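Local coordinates for protein TCR beta chain (Gallus gallus, PDB 6LIR) that pairs with the TCR alpha chain in the chicken alpha beta T-cell receptor, which probably recognises antigen presented by MHC molecules, at residues S19-D24 against Q68-L73; R106-G111 against F146-L151; V160-G165 against S183-S188. One frame throughout, in Å; residues are numbered along the deposited sequence.

Interaction 1 of 3, residues S19-D24 against Q68-L73; sequences SCRQND and QEVFHL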
ATOM      1  N   SER B  19       7.793   7.602 -18.434  1.00 40.97           N
ATOM      2  CA  SER B  19       7.892   9.045 -18.547  1.00 44.63           C
ATOM      3  C   SER B  19       7.189   9.694 -17.370  1.00 47.02           C
ATOM      4  O   SER B  19       6.024   9.400 -17.099  1.00 48.87           O
ATOM      5  CB  SER B  19       7.313   9.530 -19.880  1.00 47.23           C
ATOM      6  OG  SER B  19       7.908   8.842 -20.971  1.00 51.44           O
ATOM      7  N   CYS B  20       7.902  10.569 -16.678  1.00 43.84           N
ATOM      8  CA  CYS B  20       7.359  11.302 -15.547  1.00 42.32           C
ATOM      9  C   CYS B  20       7.075  12.742 -15.939  1.00 44.52           C
ATOM     10  O   CYS B  20       7.875  13.380 -16.630  1.00 43.53           O
ATOM     11  CB  CYS B  20       8.321  11.270 -14.362  1.00 44.50           C
ATOM     12  SG  CYS B  20       7.815  12.295 -12.975  1.00 50.57           S
ATOM     13  N   ARG B  21       5.928  13.246 -15.500  1.00 37.88           N
ATOM     14  CA  ARG B  21       5.466  14.565 -15.898  1.00 43.24           C
ATOM     15  C   ARG B  21       5.066  15.335 -14.657  1.00 43.72           C
ATOM     16  O   ARG B  21       4.302  14.831 -13.827  1.00 47.34           O
ATOM     17  CB  ARG B  21       4.287  14.485 -16.875  1.00 41.05           C
ATOM     18  CG  ARG B  21       4.610  13.750 -18.155  1.00 43.74           C
ATOM     19  CD  ARG B  21       3.359  13.229 -18.847  1.00 47.88           C
ATOM     20  NE  ARG B  21       3.695  12.216 -19.841  1.00 45.00           N
ATOM     21  CZ  ARG B  21       4.120  12.486 -21.068  1.00 44.34           C
ATOM     22  NH1 ARG B  21       4.252  13.744 -21.470  1.00 40.49           N
ATOM     23  NH2 ARG B  21       4.410  11.495 -21.899  1.00 51.76           N
ATOM     24  N   GLN B  22       5.560  16.563 -14.554  1.00 42.45           N
ATOM     25  CA  GLN B  22       5.385  17.387 -13.370  1.00 47.38           C
ATOM     26  C   GLN B  22       4.936  18.772 -13.799  1.00 47.44           C
ATOM     27  O   GLN B  22       5.380  19.288 -14.829  1.00 45.27           O
ATOM     28  CB  GLN B  22       6.692  17.481 -12.563  1.00 46.69           C
ATOM     29  CG  GLN B  22       7.891  17.877 -13.408  1.00 55.29           C
ATOM     30  CD  GLN B  22       8.482  19.213 -13.025  1.00 48.92           C
ATOM     31  OE1 GLN B  22       8.002  19.888 -12.114  1.00 57.50           O
ATOM     32  NE2 GLN B  22       9.542  19.601 -13.722  1.00 51.45           N
ATOM     33  N   ASN B  23       4.047  19.367 -13.010  1.00 57.97           N
ATOM     34  CA  ASN B  23       3.511  20.684 -13.324  1.00 60.64           C
ATOM     35  C   ASN B  23       3.907  21.738 -12.295  1.00 60.69           C
ATOM     36  O   ASN B  23       3.144  22.671 -12.042  1.00 61.39           O
ATOM     37  N   ASP B  24       5.093  21.621 -11.700  1.00 57.88           N
ATOM     38  CA  ASP B  24       5.529  22.593 -10.706  1.00 59.98           C
ATOM     39  C   ASP B  24       6.717  23.425 -11.168  1.00 59.19           C
ATOM     40  O   ASP B  24       7.292  24.159 -10.358  1.00 59.78           O
ATOM     41  CB  ASP B  24       5.870  21.891  -9.388  1.00 60.52           C
ATOM     42  CG  ASP B  24       4.697  21.124  -8.818  1.00 64.87           C
ATOM     43  OD1 ASP B  24       3.709  21.771  -8.412  1.00 68.68           O
ATOM     44  OD2 ASP B  24       4.759  19.876  -8.776  1.00 64.48           O
ATOM     45  N   GLN B  68      11.364  20.790 -19.436  1.00 48.27           N
ATOM     46  CA  GLN B  68      11.221  21.103 -18.018  1.00 47.95           C
ATOM     47  C   GLN B  68      10.183  20.216 -17.339  1.00 49.16           C
ATOM     48  O   GLN B  68      10.327  19.889 -16.153  1.00 46.67           O
ATOM     49  CB  GLN B  68      10.858  22.581 -17.854  1.00 48.22           C
ATOM     50  CG  GLN B  68      10.657  23.046 -16.419  1.00 50.89           C
ATOM     51  CD  GLN B  68      11.963  23.283 -15.675  1.00 58.68           C
ATOM     52  OE1 GLN B  68      12.993  22.682 -15.989  1.00 55.36           O
ATOM     53  NE2 GLN B  68      11.924  24.163 -14.681  1.00 56.72           N
ATOM     54  N   GLU B  69       9.154  19.794 -18.072  1.00 46.89           N
ATOM     55  CA  GLU B  69       8.033  19.077 -17.475  1.00 47.16           C
ATOM     56  C   GLU B  69       8.202  17.564 -17.468  1.00 43.33           C
ATOM     57  O   GLU B  69       7.525  16.887 -16.687  1.00 44.42           O
ATOM     58  CB  GLU B  69       6.727  19.418 -18.211  1.00 44.58           C
ATOM     59  CG  GLU B  69       6.325  20.883 -18.148  1.00 51.09           C
ATOM     60  CD  GLU B  69       7.004  21.720 -19.215  1.00 54.88           C
ATOM     61  OE1 GLU B  69       6.869  22.962 -19.178  1.00 59.37           O
ATOM     62  OE2 GLU B  69       7.678  21.133 -20.088  1.00 53.58           O
ATOM     63  N   VAL B  70       9.089  17.015 -18.296  1.00 39.80           N
ATOM     64  CA  VAL B  70       9.069  15.596 -18.628  1.00 45.26           C
ATOM     65  C   VAL B  70      10.463  15.014 -18.457  1.00 46.99           C
ATOM     66  O   VAL B  70      11.439  15.556 -18.990  1.00 42.39           O
ATOM     67  CB  VAL B  70       8.569  15.357 -20.068  1.00 44.38           C
ATOM     68  CG1 VAL B  70       8.538  13.869 -20.379  1.00 44.61           C
ATOM     69  CG2 VAL B  70       7.197  15.976 -20.268  1.00 44.19           C
ATOM     70  N   PHE B  71      10.547  13.887 -17.752  1.00 37.62           N
ATOM     71  CA  PHE B  71      11.801  13.170 -17.543  1.00 39.61           C
ATOM     72  C   PHE B  71      11.554  11.706 -17.879  1.00 41.16           C
ATOM     73  O   PHE B  71      10.786  11.027 -17.188  1.00 38.66           O
ATOM     74  CB  PHE B  71      12.285  13.330 -16.101  1.00 40.61           C
ATOM     75  CG  PHE B  71      13.683  12.838 -15.865  1.00 39.72           C
ATOM     76  CD1 PHE B  71      14.623  12.853 -16.882  1.00 41.66           C
ATOM     77  CD2 PHE B  71      14.059  12.368 -14.616  1.00 39.90           C
ATOM     78  CE1 PHE B  71      15.915  12.405 -16.660  1.00 44.71           C
ATOM     79  CE2 PHE B  71      15.347  11.917 -14.387  1.00 40.49           C
ATOM     80  CZ  PHE B  71      16.277  11.934 -15.409  1.00 41.01           C
ATOM     81  N   HIS B  72      12.212  11.220 -18.931  1.00 37.09           N
ATOM     82  CA  HIS B  72      12.020   9.858 -19.404  1.00 38.12           C
ATOM     83  C   HIS B  72      13.040   8.918 -18.782  1.00 41.88           C
ATOM     84  O   HIS B  72      14.226   9.244 -18.689  1.00 43.45           O
ATOM     85  CB  HIS B  72      12.149   9.789 -20.929  1.00 41.66           C
ATOM     86  CG  HIS B  72      11.167  10.643 -21.663  1.00 43.33           C
ATOM     87  ND1 HIS B  72       9.864  10.253 -21.885  1.00 45.12           N
ATOM     88  CD2 HIS B  72      11.299  11.861 -22.239  1.00 48.59           C
ATOM     89  CE1 HIS B  72       9.233  11.199 -22.560  1.00 48.26           C
ATOM     90  NE2 HIS B  72      10.081  12.185 -22.787  1.00 48.09           N
ATOM     91  N   LEU B  73      12.576   7.733 -18.396  1.00 37.85           N
ATOM     92  CA  LEU B  73      13.438   6.637 -17.970  1.00 41.67           C
ATOM     93  C   LEU B  73      13.286   5.501 -18.971  1.00 47.25           C
ATOM     94  O   LEU B  73      12.183   4.971 -19.143  1.00 43.53           O
ATOM     95  CB  LEU B  73      13.092   6.166 -16.556  1.00 38.39           C
ATOM     96  CG  LEU B  73      13.971   5.031 -16.017  1.00 41.16           C
ATOM     97  CD1 LEU B  73      15.391   5.515 -15.733  1.00 39.22           C
ATOM     98  CD2 LEU B  73      13.356   4.398 -14.771  1.00 38.23           C
TER

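Interaction 2 of 3, residues R106-G111 against F146-L151; sequences RLTVLG and FFPDHL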
ATOM      1  N   ARG B 106       4.437   0.321 -10.926  1.00 38.32           N
ATOM      2  CA  ARG B 106       4.801  -1.060 -10.665  1.00 42.70           C
ATOM      3  C   ARG B 106       5.103  -1.726 -11.997  1.00 45.85           C
ATOM      4  O   ARG B 106       4.218  -1.867 -12.848  1.00 40.76           O
ATOM      5  CB  ARG B 106       3.708  -1.828  -9.932  1.00 51.83           C
ATOM      6  CG  ARG B 106       4.022  -3.317  -9.871  1.00 56.29           C
ATOM      7  CD  ARG B 106       4.886  -3.663  -8.667  1.00 64.08           C
ATOM      8  NE  ARG B 106       4.720  -5.053  -8.247  1.00 66.35           N
ATOM      9  CZ  ARG B 106       5.633  -6.003  -8.429  1.00 71.62           C
ATOM     10  NH1 ARG B 106       6.786  -5.717  -9.028  1.00 63.87           N
ATOM     11  NH2 ARG B 106       5.397  -7.241  -8.011  1.00 65.61           N
ATOM     12  N   LEU B 107       6.355  -2.124 -12.170  1.00 40.24           N
ATOM     13  CA  LEU B 107       6.834  -2.725 -13.399  1.00 40.89           C
ATOM     14  C   LEU B 107       7.183  -4.176 -13.114  1.00 44.05           C
ATOM     15  O   LEU B 107       7.884  -4.472 -12.140  1.00 45.88           O
ATOM     16  CB  LEU B 107       8.058  -1.968 -13.923  1.00 40.98           C
ATOM     17  CG  LEU B 107       8.547  -2.220 -15.349  1.00 44.18           C
ATOM     18  CD1 LEU B 107       9.008  -0.917 -15.977  1.00 44.33           C
ATOM     19  CD2 LEU B 107       9.674  -3.232 -15.351  1.00 46.89           C
ATOM     20  N   THR B 108       6.685  -5.072 -13.955  1.00 44.73           N
ATOM     21  CA  THR B 108       6.991  -6.491 -13.859  1.00 49.48           C
ATOM     22  C   THR B 108       7.542  -6.944 -15.202  1.00 50.41           C
ATOM     23  O   THR B 108       6.931  -6.686 -16.244  1.00 46.10           O
ATOM     24  CB  THR B 108       5.750  -7.312 -13.486  1.00 52.41           C
ATOM     25  OG1 THR B 108       5.035  -6.659 -12.429  1.00 53.83           O
ATOM     26  CG2 THR B 108       6.145  -8.707 -13.026  1.00 53.85           C
ATOM     27  N   VAL B 109       8.690  -7.609 -15.180  1.00 52.28           N
ATOM     28  CA  VAL B 109       9.295  -8.149 -16.390  1.00 55.67           C
ATOM     29  C   VAL B 109       9.026  -9.643 -16.413  1.00 60.30           C
ATOM     30  O   VAL B 109       9.445 -10.375 -15.507  1.00 62.45           O
ATOM     31  CB  VAL B 109      10.799  -7.855 -16.451  1.00 60.41           C
ATOM     32  CG1 VAL B 109      11.423  -8.572 -17.641  1.00 63.44           C
ATOM     33  CG2 VAL B 109      11.041  -6.362 -16.540  1.00 56.96           C
ATOM     34  N   LEU B 110       8.315 -10.093 -17.437  1.00 78.72           N
ATOM     35  CA  LEU B 110       7.905 -11.480 -17.567  1.00 84.83           C
ATOM     36  C   LEU B 110       8.811 -12.262 -18.514  1.00 89.24           C
ATOM     37  O   LEU B 110       9.549 -11.707 -19.330  1.00 86.66           O
ATOM     38  CB  LEU B 110       6.449 -11.565 -18.027  1.00 81.67           C
ATOM     39  CG  LEU B 110       5.439 -11.361 -16.894  1.00 80.70           C
ATOM     40  CD1 LEU B 110       4.123 -12.044 -17.218  1.00 80.83           C
ATOM     41  CD2 LEU B 110       5.995 -11.860 -15.558  1.00 78.69           C
ATOM     42  N   GLY B 111       8.737 -13.578 -18.376  1.00 69.72           N
ATOM     43  CA  GLY B 111       9.338 -14.469 -19.346  1.00 73.96           C
ATOM     44  C   GLY B 111       8.580 -14.444 -20.661  1.00 76.92           C
ATOM     45  O   GLY B 111       7.361 -14.281 -20.698  1.00 75.72           O
ATOM     46  N   PHE B 146      -5.383 -14.219 -11.568  1.00 50.73           N
ATOM     47  CA  PHE B 146      -4.598 -13.302 -12.382  1.00 52.46           C
ATOM     48  C   PHE B 146      -3.100 -13.551 -12.233  1.00 54.21           C
ATOM     49  O   PHE B 146      -2.625 -14.121 -11.247  1.00 54.69           O
ATOM     50  CB  PHE B 146      -4.926 -11.845 -12.034  1.00 48.11           C
ATOM     51  CG  PHE B 146      -4.679 -11.479 -10.595  1.00 47.48           C
ATOM     52  CD1 PHE B 146      -3.429 -11.050 -10.177  1.00 46.18           C
ATOM     53  CD2 PHE B 146      -5.704 -11.534  -9.666  1.00 46.21           C
ATOM     54  CE1 PHE B 146      -3.203 -10.699  -8.862  1.00 47.45           C
ATOM     55  CE2 PHE B 146      -5.485 -11.184  -8.348  1.00 45.70           C
ATOM     56  CZ  PHE B 146      -4.232 -10.767  -7.945  1.00 46.95           C
ATOM     57  N   PHE B 147      -2.360 -13.119 -13.258  1.00 52.91           N
ATOM     58  CA  PHE B 147      -0.909 -13.196 -13.354  1.00 51.63           C
ATOM     59  C   PHE B 147      -0.445 -12.008 -14.189  1.00 52.82           C
ATOM     60  O   PHE B 147      -1.013 -11.772 -15.269  1.00 56.08           O
ATOM     61  CB  PHE B 147      -0.426 -14.503 -13.982  1.00 50.03           C
ATOM     62  CG  PHE B 147       1.057 -14.700 -13.889  1.00 55.63           C
ATOM     63  CD1 PHE B 147       1.629 -15.218 -12.739  1.00 56.96           C
ATOM     64  CD2 PHE B 147       1.882 -14.350 -14.943  1.00 55.00           C
ATOM     65  CE1 PHE B 147       2.994 -15.391 -12.646  1.00 58.05           C
ATOM     66  CE2 PHE B 147       3.249 -14.521 -14.856  1.00 57.96           C
ATOM     67  CZ  PHE B 147       3.807 -15.043 -13.708  1.00 60.43           C
ATOM     68  N   PRO B 148       0.567 -11.244 -13.739  1.00 50.39           N
ATOM     69  CA  PRO B 148       1.405 -11.491 -12.562  1.00 52.24           C
ATOM     70  C   PRO B 148       0.818 -10.981 -11.248  1.00 52.35           C
ATOM     71  O   PRO B 148      -0.350 -10.600 -11.193  1.00 51.47           O
ATOM     72  CB  PRO B 148       2.704 -10.747 -12.894  1.00 50.07           C
ATOM     73  CG  PRO B 148       2.361  -9.777 -13.990  1.00 48.47           C
ATOM     74  CD  PRO B 148       0.942  -9.995 -14.421  1.00 49.94           C
ATOM     75  N   ASP B 149       1.648 -10.985 -10.199  1.00 56.20           N
ATOM     76  CA  ASP B 149       1.162 -10.771  -8.841  1.00 58.54           C
ATOM     77  C   ASP B 149       0.595  -9.379  -8.596  1.00 60.78           C
ATOM     78  O   ASP B 149      -0.161  -9.203  -7.634  1.00 61.51           O
ATOM     79  CB  ASP B 149       2.294 -11.023  -7.845  1.00 61.17           C
ATOM     80  CG  ASP B 149       3.411 -10.009  -7.970  1.00 59.85           C
ATOM     81  OD1 ASP B 149       3.669  -9.548  -9.100  1.00 63.73           O
ATOM     82  OD2 ASP B 149       4.031  -9.672  -6.938  1.00 65.36           O
ATOM     83  N   HIS B 150       0.923  -8.390  -9.421  1.00 66.28           N
ATOM     84  CA  HIS B 150       0.507  -7.023  -9.137  1.00 66.99           C
ATOM     85  C   HIS B 150      -0.826  -6.687  -9.785  1.00 64.96           C
ATOM     86  O   HIS B 150      -1.027  -6.918 -10.982  1.00 59.13           O
ATOM     87  CB  HIS B 150       1.545  -5.991  -9.559  1.00 70.93           C
ATOM     88  CG  HIS B 150       1.336  -4.664  -8.898  1.00 75.31           C
ATOM     89  ND1 HIS B 150       0.679  -3.621  -9.512  1.00 77.07           N
ATOM     90  CD2 HIS B 150       1.668  -4.224  -7.661  1.00 82.89           C
ATOM     91  CE1 HIS B 150       0.630  -2.588  -8.690  1.00 76.55           C
ATOM     92  NE2 HIS B 150       1.227  -2.926  -7.561  1.00 80.97           N
ATOM     93  N   LEU B 151      -1.717  -6.110  -8.986  1.00 58.75           N
ATOM     94  CA  LEU B 151      -3.045  -5.711  -9.416  1.00 53.44           C
ATOM     95  C   LEU B 151      -3.575  -4.727  -8.384  1.00 50.45           C
ATOM     96  O   LEU B 151      -3.250  -4.826  -7.200  1.00 51.46           O
ATOM     97  CB  LEU B 151      -3.959  -6.933  -9.549  1.00 49.84           C
ATOM     98  CG  LEU B 151      -5.443  -6.777  -9.857  1.00 47.79           C
ATOM     99  CD1 LEU B 151      -5.867  -7.953 -10.702  1.00 47.63           C
ATOM    100  CD2 LEU B 151      -6.266  -6.720  -8.576  1.00 49.64           C
TER

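Interaction 3 of 3, residues V160-G165 against S183-S188; sequences VKRTEG and SRLRIS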
ATOM      1  N   VAL B 160     -18.408   7.551  -6.725  1.00 49.22           N
ATOM      2  CA  VAL B 160     -17.391   8.304  -5.999  1.00 53.69           C
ATOM      3  C   VAL B 160     -16.372   7.343  -5.401  1.00 52.90           C
ATOM      4  O   VAL B 160     -16.739   6.300  -4.849  1.00 50.09           O
ATOM      5  CB  VAL B 160     -18.038   9.171  -4.900  1.00 56.25           C
ATOM      6  CG1 VAL B 160     -16.992   9.996  -4.165  1.00 53.45           C
ATOM      7  CG2 VAL B 160     -19.118  10.067  -5.496  1.00 55.13           C
ATOM      8  N   LYS B 161     -15.093   7.717  -5.481  1.00 49.06           N
ATOM      9  CA  LYS B 161     -14.029   6.963  -4.822  1.00 48.44           C
ATOM     10  C   LYS B 161     -14.308   6.858  -3.332  1.00 46.30           C
ATOM     11  O   LYS B 161     -14.577   7.863  -2.670  1.00 48.55           O
ATOM     12  CB  LYS B 161     -12.671   7.632  -5.046  1.00 49.24           C
ATOM     13  CG  LYS B 161     -12.420   8.103  -6.465  1.00 60.13           C
ATOM     14  CD  LYS B 161     -11.207   7.443  -7.092  1.00 61.61           C
ATOM     15  CE  LYS B 161     -10.975   7.987  -8.498  1.00 67.93           C
ATOM     16  NZ  LYS B 161      -9.726   8.793  -8.600  1.00 62.69           N
ATOM     17  N   ARG B 162     -14.246   5.642  -2.801  1.00 47.12           N
ATOM     18  CA  ARG B 162     -14.537   5.401  -1.396  1.00 41.44           C
ATOM     19  C   ARG B 162     -13.302   4.830  -0.722  1.00 38.80           C
ATOM     20  O   ARG B 162     -12.698   3.875  -1.222  1.00 41.87           O
ATOM     21  CB  ARG B 162     -15.714   4.434  -1.253  1.00 44.82           C
ATOM     22  CG  ARG B 162     -15.973   3.946   0.163  1.00 40.84           C
ATOM     23  CD  ARG B 162     -16.648   5.021   0.990  1.00 44.15           C
ATOM     24  NE  ARG B 162     -17.277   4.469   2.186  1.00 48.83           N
ATOM     25  CZ  ARG B 162     -18.586   4.286   2.328  1.00 45.90           C
ATOM     26  NH1 ARG B 162     -19.067   3.777   3.453  1.00 47.10           N
ATOM     27  NH2 ARG B 162     -19.416   4.616   1.349  1.00 49.95           N
ATOM     28  N   THR B 163     -12.953   5.391   0.429  1.00 43.45           N
ATOM     29  CA  THR B 163     -11.850   4.896   1.232  1.00 41.70           C
ATOM     30  C   THR B 163     -12.248   4.528   2.651  1.00 45.87           C
ATOM     31  O   THR B 163     -11.656   3.617   3.235  1.00 40.73           O
ATOM     32  CB  THR B 163     -10.748   5.964   1.328  1.00 43.30           C
ATOM     33  OG1 THR B 163     -11.342   7.240   1.608  1.00 56.05           O
ATOM     34  CG2 THR B 163      -9.963   6.058   0.035  1.00 43.29           C
ATOM     35  N   GLU B 164     -13.225   5.228   3.219  1.00 45.48           N
ATOM     36  CA  GLU B 164     -13.706   4.945   4.563  1.00 52.50           C
ATOM     37  C   GLU B 164     -14.289   3.536   4.636  1.00 47.70           C
ATOM     38  O   GLU B 164     -15.203   3.187   3.881  1.00 61.93           O
ATOM     39  CB  GLU B 164     -14.726   6.001   4.989  1.00 51.96           C
ATOM     40  CG  GLU B 164     -14.528   6.507   6.428  1.00 69.71           C
ATOM     41  CD  GLU B 164     -13.369   7.478   6.545  1.00 78.33           C
ATOM     42  OE1 GLU B 164     -13.430   8.603   6.002  1.00 80.36           O
ATOM     43  OE2 GLU B 164     -12.350   7.087   7.148  1.00 80.50           O
ATOM     44  N   GLY B 165     -13.771   2.743   5.569  1.00 48.48           N
ATOM     45  CA  GLY B 165     -14.220   1.391   5.776  1.00 42.61           C
ATOM     46  C   GLY B 165     -13.641   0.373   4.828  1.00 41.09           C
ATOM     47  O   GLY B 165     -14.047  -0.794   4.877  1.00 42.87           O
ATOM     48  N   SER B 183     -10.358  -7.395  -1.034  1.00 37.72           N
ATOM     49  CA  SER B 183     -10.657  -6.089  -0.468  1.00 39.20           C
ATOM     50  C   SER B 183     -12.009  -6.152   0.215  1.00 40.18           C
ATOM     51  O   SER B 183     -12.965  -6.704  -0.337  1.00 41.09           O
ATOM     52  CB  SER B 183     -10.670  -4.995  -1.540  1.00 37.84           C
ATOM     53  OG  SER B 183     -10.835  -3.725  -0.937  1.00 41.46           O
ATOM     54  N   ARG B 184     -12.076  -5.600   1.420  1.00 37.46           N
ATOM     55  CA  ARG B 184     -13.295  -5.570   2.209  1.00 41.89           C
ATOM     56  C   ARG B 184     -13.731  -4.127   2.394  1.00 41.21           C
ATOM     57  O   ARG B 184     -12.909  -3.267   2.728  1.00 39.05           O
ATOM     58  CB  ARG B 184     -13.090  -6.261   3.561  1.00 38.97           C
ATOM     59  CG  ARG B 184     -12.939  -7.769   3.438  1.00 42.82           C
ATOM     60  CD  ARG B 184     -11.711  -8.292   4.176  1.00 49.30           C
ATOM     61  NE  ARG B 184     -10.480  -7.671   3.711  1.00 48.30           N
ATOM     62  CZ  ARG B 184      -9.337  -8.320   3.508  1.00 44.58           C
ATOM     63  NH1 ARG B 184      -9.256  -9.627   3.717  1.00 47.13           N
ATOM     64  NH2 ARG B 184      -8.274  -7.656   3.087  1.00 44.92           N
ATOM     65  N   LEU B 185     -15.006  -3.859   2.133  1.00 34.67           N
ATOM     66  CA  LEU B 185     -15.640  -2.592   2.478  1.00 37.25           C
ATOM     67  C   LEU B 185     -16.711  -2.881   3.520  1.00 38.21           C
ATOM     68  O   LEU B 185     -17.709  -3.546   3.222  1.00 36.42           O
ATOM     69  CB  LEU B 185     -16.237  -1.918   1.243  1.00 36.77           C
ATOM     70  CG  LEU B 185     -17.239  -0.784   1.494  1.00 39.85           C
ATOM     71  CD1 LEU B 185     -16.607   0.347   2.301  1.00 38.43           C
ATOM     72  CD2 LEU B 185     -17.815  -0.258   0.179  1.00 37.66           C
ATOM     73  N   ARG B 186     -16.503  -2.393   4.739  1.00 37.48           N
ATOM     74  CA  ARG B 186     -17.467  -2.562   5.820  1.00 38.23           C
ATOM     75  C   ARG B 186     -18.264  -1.277   5.992  1.00 40.78           C
ATOM     76  O   ARG B 186     -17.684  -0.197   6.148  1.00 39.75           O
ATOM     77  CB  ARG B 186     -16.777  -2.942   7.133  1.00 35.41           C
ATOM     78  CG  ARG B 186     -17.743  -3.545   8.159  1.00 34.35           C
ATOM     79  CD  ARG B 186     -17.036  -4.166   9.358  1.00 35.84           C
ATOM     80  NE  ARG B 186     -17.892  -5.153  10.023  1.00 35.00           N
ATOM     81  CZ  ARG B 186     -17.699  -5.612  11.257  1.00 39.72           C
ATOM     82  NH1 ARG B 186     -16.679  -5.172  11.979  1.00 37.52           N
ATOM     83  NH2 ARG B 186     -18.531  -6.510  11.772  1.00 38.01           N
ATOM     84  N   ILE B 187     -19.593  -1.389   5.934  1.00 40.19           N
ATOM     85  CA  ILE B 187     -20.474  -0.233   6.025  1.00 43.47           C
ATOM     86  C   ILE B 187     -21.539  -0.484   7.085  1.00 44.63           C
ATOM     87  O   ILE B 187     -21.809  -1.623   7.472  1.00 46.32           O
ATOM     88  CB  ILE B 187     -21.141   0.075   4.671  1.00 45.42           C
ATOM     89  CG1 ILE B 187     -21.965  -1.133   4.224  1.00 41.59           C
ATOM     90  CG2 ILE B 187     -20.092   0.431   3.624  1.00 36.50           C
ATOM     91  CD1 ILE B 187     -22.605  -0.972   2.873  1.00 43.92           C
ATOM     92  N   SER B 188     -22.145   0.608   7.552  1.00 42.81           N
ATOM     93  CA  SER B 188     -23.268   0.515   8.475  1.00 47.23           C
ATOM     94  C   SER B 188     -24.455  -0.181   7.813  1.00 48.17           C
ATOM     95  O   SER B 188     -24.607  -0.169   6.590  1.00 45.23           O
ATOM     96  CB  SER B 188     -23.675   1.907   8.956  1.00 45.20           C
ATOM     97  OG  SER B 188     -24.290   2.632   7.907  1.00 51.01           O
TER
HETATM   98  O   HOH W   1     -18.212   2.451   6.022  1.00 43.16           O

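Interaction 1 of 3, residues S19-D24 against Q68-L73
An antiparallel strand pair of the immunoglobulin V-set domain forms this contact: strands 16-21 and 70-75, B and E in the usual lettering, with the disulfide cysteine Cys20 on the first. Cys20 and Phe71 form the hydrogen-bonded pair, between the non-hydrogen-bonded pairs Ser19-His72 and Arg21-Val70. Phe71 N reaches Cys20 O at 2.9 Å in the carbonyl plane, whereas Cys20 N meets Phe71 O at 3.0 Å from above that carbonyl's plane, though nearly straight at the hydrogen (171°). Gln22 N to Glu69 O, 2.9 Å, continues the pattern past the strand ends. Side chains alternate across the sheet: Cys20 and Phe71 share the interior face, while Ser19, Arg21, Val70 and His72 share the other. There Ser19 OG lies at the edge of the imidazole, 2.6 Å from His72 ND1, a short hydrogen bond whose proton either atom could hold. Val70 CG1 sits over one ring face of His72, offset to its rim, and Val70 CG2 lies alongside Arg21, 3.9 Å from Arg21 NH1. Gln22 takes the crowded first torsion (chi1 51°), its CG between backbone N and carbonyl carbon, and bends at chi2. This brings Gln22 NE2 to 2.6 Å from Gln68 O in a weak, strongly bent bond; NE2 is better served by His26 O, and Gln68 O also receives Arg65 NH1. An alanine at Gln22 would lose the side-chain amide and would probably loosen the residues after strand 16-21, chiefly through loss of the bond to His26 O. Cys20 SG is joined to Cys88 on strand 84-91 of the facing sheet, Trp31 of strand 28-34 donates to Phe71 O and meets the Phe71 ring, and strand 61-67 flanks strand 70-75 on the side away from strand 16-21.

Interaction 2 of 3, residues R106-G111 against F146-L151
A cis peptide bond precedes Pro148, in a constant-domain loop that faces the last strand of the variable domain, so the contact joins two immunoglobulin domains of one chain. Pro148 CB lies over the centre of the Phe147 ring. Both residues meet the strand: Leu110 CD1 approaches Phe147 CE2 at 3.5 Å, and Thr108 CG2 lies 4.0 Å from Pro148 CB. Polar chemistry gathers around Arg106. With CG anti to the backbone N (chi1 171°) and a bend at chi2, the aliphatic part of Arg106 lies over one face of the His150 imidazole. The guanidinium beyond it forms a salt bridge with Asp149, the two planes almost perpendicular (88°). Arg106 NH2 faces both carboxylate oxygens, 3.0 Å from Asp149 OD2 and 3.1 Å from Asp149 OD1; OD2 sits at the guanidinium edge, in its plane, and the hydrogen bond to it is weak. His150 ND1 is buried here and has no partner in the model. Strand 100-110 is flanked by strands 7-11 and 84-91; His150 also touches Ile7 on the former, while Phe146 and Asp149 pack against Tyr179 of strand 178-188.

Interaction 3 of 3, residues V160-G165 against S183-S188
Backbone hydrogen bonding across the contact comes down to one carbonyl. Gly165 O accepts Arg186 N at 2.9 Å along a nearly straight path (168°), although the donor stands above the carbonyl plane; a CA-H...O contact from Leu185 CA at 3.4 Å adds to it. Gly165 suits this place on two counts: its phi is positive (81°), and a CB would collide with Arg186 O. Side-chain polarity belongs to Arg162. Its CG is anti to the backbone N and the chain bends at chi2 (76°), which curls Arg162 NE back onto Glu164 O, 3.0 Å away, on a lone pair and close to the guanidinium plane. A water in that plane links Arg162 NH1, at 3.0 Å, to Arg186 O, at 2.7 Å, and Arg162 NH2 makes a salt bridge with Glu191. Apolar contacts fill in around the same group: Leu185 CD1 lies over one guanidinium face, 4.2 Å from Arg162 NE, and Ile187 CG2 comes within 3.5 Å of Arg162 NH1. In the C1-set beta-sandwich, residues 163-165 carry the chain from edge strand 160-162 of one sheet toward strand 166-175 of the other, which pairs with strand 178-188. Ser188 is the N-cap of helix 189-192, its OG accepting from Glu191 N, and Arg186 makes salt bridges with Glu130 of helix 128-134 and Asp135 of the TCR alpha chain.

The three contacts follow one another along the chain without touching, and no two involve the same strands. Interactions 1 and 2 are partly buried, interaction 3 buried. Interaction 1, within the variable domain, is a true strand pairing, with a buried face by the disulfide and a more exposed, mixed face. Interaction 3, within the constant domain, has a single backbone bond across it; a curled arginine and a water supplement it where two sheets are connected. Interaction 2 has no backbone hydrogen bond across it: side chains alone span the two domains, apolar at one end and charged at the other. Alpha-chain residues approach interaction 3, whereas interactions 1 and 2 touch no other chain of the assembly.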